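Local coordinates for protein racemase, putative (Roseobacter denitrificans, PDB 3TCS) that binds magnesium and is probably an enzyme of the mandelate racemase/muconate lactonizing family, perhaps a hydro-lyase, at residues Lys26-Thr32 and Ser381-Glu387. Numbering follows the deposited sequence.
Sequences KAIETFT and SQYQSSE
Tyr383 reaches along the sheet to Glu29, its CG anti to the backbone N (chi1 176°), and its OH gives a short hydrogen bond, 2.5 Å, to the anti lone pair of Glu29 OE2. The carboxylate stands almost perpendicular to the ring, at whose edge OE2 lies, while Glu29 OE1 makes a salt bridge to Arg40 on strand 37-43. Tyr383 and Phe31 run side by side, rings inclined at 50°, with Phe31 CE1 3.3 Å from Tyr383 CD1. Replacing Glu29 with an alanine would probably leave the tyrosine hydroxyl without its acceptor and the Arg40 guanidinium without its carboxylate mate. Thr32 closes one end of the antiparallel ladder, exchanging backbone bonds with Gln382; Thr32 CG2 lies 4.1 Å from Gln382 CB, and OG1, anti to the backbone N, bonds Val36 O. On the face carrying Thr30, Thr32 and Ser386, which packs against helix 58-73, a water links Thr30 OG1 to Gln382 O, and His66 bonds both Thr30 OG1 and Ser386 OG. The C-terminal strand is thus zipped on as an outermost strand of the sheet within this chain, fastened by backbone bonds and, on the tyrosine face, by a carboxylate that ties three neighbouring strands together.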
ATOM      1  N   LYS B  26       1.906  18.089 -20.868  1.00 18.38           N
ATOM      2  CA  LYS B  26       1.683  17.570 -22.203  1.00 18.33           C
ATOM      3  C   LYS B  26       2.162  16.126 -22.272  1.00 16.24           C
ATOM      4  O   LYS B  26       1.546  15.286 -22.929  1.00 17.51           O
ATOM      5  CB  LYS B  26       2.456  18.435 -23.201  1.00 20.69           C
ATOM      6  CG  LYS B  26       2.440  17.978 -24.638  1.00 23.91           C
ATOM      7  CD  LYS B  26       3.319  18.902 -25.470  1.00 27.41           C
ATOM      8  CE  LYS B  26       3.333  18.524 -26.941  1.00 30.41           C
ATOM      9  NZ  LYS B  26       4.206  19.462 -27.716  1.00 33.29           N
ATOM     10  N   ALA B  27       3.255  15.834 -21.572  1.00 14.39           N
ATOM     11  CA  ALA B  27       3.815  14.492 -21.590  1.00 12.34           C
ATOM     12  C   ALA B  27       4.571  14.104 -20.325  1.00 11.53           C
ATOM     13  O   ALA B  27       5.092  14.957 -19.602  1.00 11.47           O
ATOM     14  CB  ALA B  27       4.743  14.348 -22.783  1.00 12.50           C
ATOM     15  N   ILE B  28       4.618  12.799 -20.084  1.00 10.98           N
ATOM     16  CA  ILE B  28       5.335  12.221 -18.954  1.00 11.47           C
ATOM     17  C   ILE B  28       6.064  11.010 -19.512  1.00 10.83           C
ATOM     18  O   ILE B  28       5.438  10.097 -20.057  1.00 11.99           O
ATOM     19  CB  ILE B  28       4.389  11.760 -17.832  1.00 10.96           C
ATOM     20  CG1 ILE B  28       3.598  12.951 -17.295  1.00 13.20           C
ATOM     21  CG2 ILE B  28       5.204  11.132 -16.698  1.00 13.13           C
ATOM     22  CD1 ILE B  28       2.509  12.574 -16.323  1.00 12.86           C
ATOM     23  N   GLU B  29       7.388  11.021 -19.396  1.00  9.54           N
ATOM     24  CA  GLU B  29       8.228   9.934 -19.892  1.00  9.39           C
ATOM     25  C   GLU B  29       9.054   9.338 -18.763  1.00  9.18           C
ATOM     26  O   GLU B  29       9.435  10.046 -17.838  1.00  9.75           O
ATOM     27  CB  GLU B  29       9.199  10.462 -20.943  1.00  9.70           C
ATOM     28  CG  GLU B  29       8.544  11.072 -22.163  1.00 11.29           C
ATOM     29  CD  GLU B  29       9.493  11.971 -22.921  1.00 12.97           C
ATOM     30  OE1 GLU B  29       9.724  13.110 -22.464  1.00 15.12           O
ATOM     31  OE2 GLU B  29      10.021  11.535 -23.966  1.00 12.93           O
ATOM     32  N   THR B  30       9.334   8.044 -18.848  1.00  8.25           N
ATOM     33  CA  THR B  30      10.159   7.384 -17.844  1.00  8.79           C
ATOM     34  C   THR B  30      11.298   6.647 -18.546  1.00  9.32           C
ATOM     35  O   THR B  30      11.141   6.153 -19.662  1.00  7.25           O
ATOM     36  CB  THR B  30       9.352   6.374 -16.990  1.00  9.44           C
ATOM     37  OG1 THR B  30       8.616   5.498 -17.847  1.00 12.14           O
ATOM     38  CG2 THR B  30       8.387   7.100 -16.063  1.00  8.15           C
ATOM     39  N   PHE B  31      12.445   6.605 -17.878  1.00  8.12           N
ATOM     40  CA  PHE B  31      13.655   5.950 -18.371  1.00  9.03           C
ATOM     41  C   PHE B  31      14.072   5.133 -17.157  1.00  9.96           C
ATOM     42  O   PHE B  31      14.496   5.692 -16.148  1.00  9.19           O
ATOM     43  CB  PHE B  31      14.698   7.016 -18.699  1.00  8.02           C
ATOM     44  CG  PHE B  31      14.193   8.081 -19.632  1.00  9.30           C
ATOM     45  CD1 PHE B  31      14.455   8.012 -20.998  1.00  8.65           C
ATOM     46  CD2 PHE B  31      13.431   9.142 -19.147  1.00  7.64           C
ATOM     47  CE1 PHE B  31      13.967   8.983 -21.867  1.00  9.57           C
ATOM     48  CE2 PHE B  31      12.938  10.117 -20.004  1.00  9.24           C
ATOM     49  CZ  PHE B  31      13.204  10.039 -21.371  1.00  9.81           C
ATOM     50  N   THR B  32      13.970   3.812 -17.252  1.00  8.75           N
ATOM     51  CA  THR B  32      14.241   2.991 -16.081  1.00 10.00           C
ATOM     52  C   THR B  32      14.927   1.651 -16.303  1.00  9.89           C
ATOM     53  O   THR B  32      15.024   1.154 -17.429  1.00  9.68           O
ATOM     54  CB  THR B  32      12.890   2.678 -15.392  1.00  9.38           C
ATOM     55  OG1 THR B  32      13.099   2.116 -14.093  1.00 10.93           O
ATOM     56  CG2 THR B  32      12.114   1.671 -16.235  1.00  7.63           C
ATOM     57  N   SER B 381      18.485   2.586 -20.855  1.00  9.19           N
ATOM     58  CA  SER B 381      17.222   2.441 -20.130  1.00 10.01           C
ATOM     59  C   SER B 381      16.008   1.968 -20.922  1.00 10.62           C
ATOM     60  O   SER B 381      15.999   1.961 -22.154  1.00 10.47           O
ATOM     61  CB  SER B 381      16.855   3.770 -19.474  1.00  9.47           C
ATOM     62  OG  SER B 381      16.408   4.692 -20.458  1.00  9.99           O
ATOM     63  N   GLN B 382      14.976   1.574 -20.184  1.00 10.70           N
ATOM     64  CA  GLN B 382      13.720   1.154 -20.782  1.00 11.80           C
ATOM     65  C   GLN B 382      12.859   2.408 -20.807  1.00 10.97           C
ATOM     66  O   GLN B 382      12.557   3.003 -19.763  1.00  8.70           O
ATOM     67  CB  GLN B 382      13.040   0.076 -19.946  1.00 12.94           C
ATOM     68  CG  GLN B 382      11.801  -0.478 -20.622  1.00 21.73           C
ATOM     69  CD  GLN B 382      11.117  -1.544 -19.800  1.00 25.85           C
ATOM     70  OE1 GLN B 382      11.748  -2.511 -19.364  1.00 28.36           O
ATOM     71  NE2 GLN B 382       9.816  -1.377 -19.584  1.00 29.47           N
ATOM     72  N   TYR B 383      12.466   2.806 -22.008  1.00  8.63           N
ATOM     73  CA  TYR B 383      11.682   4.013 -22.214  1.00  8.92           C
ATOM     74  C   TYR B 383      10.182   3.770 -22.328  1.00  9.53           C
ATOM     75  O   TYR B 383       9.753   2.779 -22.906  1.00  9.31           O
ATOM     76  CB  TYR B 383      12.168   4.697 -23.495  1.00  8.23           C
ATOM     77  CG  TYR B 383      11.398   5.931 -23.902  1.00  8.05           C
ATOM     78  CD1 TYR B 383      11.600   7.153 -23.256  1.00  8.36           C
ATOM     79  CD2 TYR B 383      10.497   5.893 -24.967  1.00  9.64           C
ATOM     80  CE1 TYR B 383      10.929   8.305 -23.672  1.00  8.80           C
ATOM     81  CE2 TYR B 383       9.820   7.038 -25.388  1.00  9.30           C
ATOM     82  CZ  TYR B 383      10.044   8.239 -24.740  1.00  8.89           C
ATOM     83  OH  TYR B 383       9.397   9.379 -25.170  1.00 10.49           O
ATOM     84  N   GLN B 384       9.392   4.682 -21.774  1.00  9.38           N
ATOM     85  CA  GLN B 384       7.935   4.600 -21.876  1.00  9.15           C
ATOM     86  C   GLN B 384       7.390   6.013 -21.767  1.00 11.04           C
ATOM     87  O   GLN B 384       7.868   6.809 -20.962  1.00 10.52           O
ATOM     88  CB  GLN B 384       7.328   3.724 -20.775  1.00  8.78           C
ATOM     89  CG  GLN B 384       5.825   3.509 -20.978  1.00 10.32           C
ATOM     90  CD  GLN B 384       5.222   2.492 -20.034  1.00 10.39           C
ATOM     91  OE1 GLN B 384       5.936   1.770 -19.334  1.00 11.61           O
ATOM     92  NE2 GLN B 384       3.893   2.418 -20.019  1.00 10.63           N
ATOM     93  N   SER B 385       6.403   6.346 -22.587  1.00 11.68           N
ATOM     94  CA  SER B 385       5.850   7.688 -22.528  1.00 13.63           C
ATOM     95  C   SER B 385       4.333   7.705 -22.568  1.00 13.76           C
ATOM     96  O   SER B 385       3.694   6.784 -23.075  1.00 14.59           O
ATOM     97  CB  SER B 385       6.387   8.533 -23.686  1.00 15.36           C
ATOM     98  OG  SER B 385       5.916   8.030 -24.919  1.00 21.28           O
ATOM     99  N   SER B 386       3.773   8.768 -22.011  1.00 13.95           N
ATOM    100  CA  SER B 386       2.335   8.986 -21.987  1.00 15.02           C
ATOM    101  C   SER B 386       2.158  10.447 -22.357  1.00 15.78           C
ATOM    102  O   SER B 386       2.817  11.309 -21.785  1.00 13.08           O
ATOM    103  CB  SER B 386       1.769   8.739 -20.588  1.00 14.17           C
ATOM    104  OG  SER B 386       1.809   7.366 -20.254  1.00 13.66           O
ATOM    105  N   GLU B 387       1.284  10.731 -23.314  1.00 17.19           N
ATOM    106  CA  GLU B 387       1.059  12.113 -23.715  1.00 21.75           C
ATOM    107  C   GLU B 387      -0.374  12.343 -24.163  1.00 23.45           C
ATOM    108  O   GLU B 387      -1.119  11.393 -24.392  1.00 23.13           O
ATOM    109  CB  GLU B 387       2.026  12.494 -24.839  1.00 23.34           C
ATOM    110  CG  GLU B 387       1.878  11.675 -26.100  1.00 28.54           C
ATOM    111  CD  GLU B 387       2.996  11.947 -27.092  1.00 33.14           C
ATOM    112  OE1 GLU B 387       3.193  13.127 -27.457  1.00 34.78           O
ATOM    113  OE2 GLU B 387       3.678  10.982 -27.503  1.00 35.37           O
TER
HETATM  114  O   HOH W   1      10.083   3.398 -18.451  1.00 12.97           O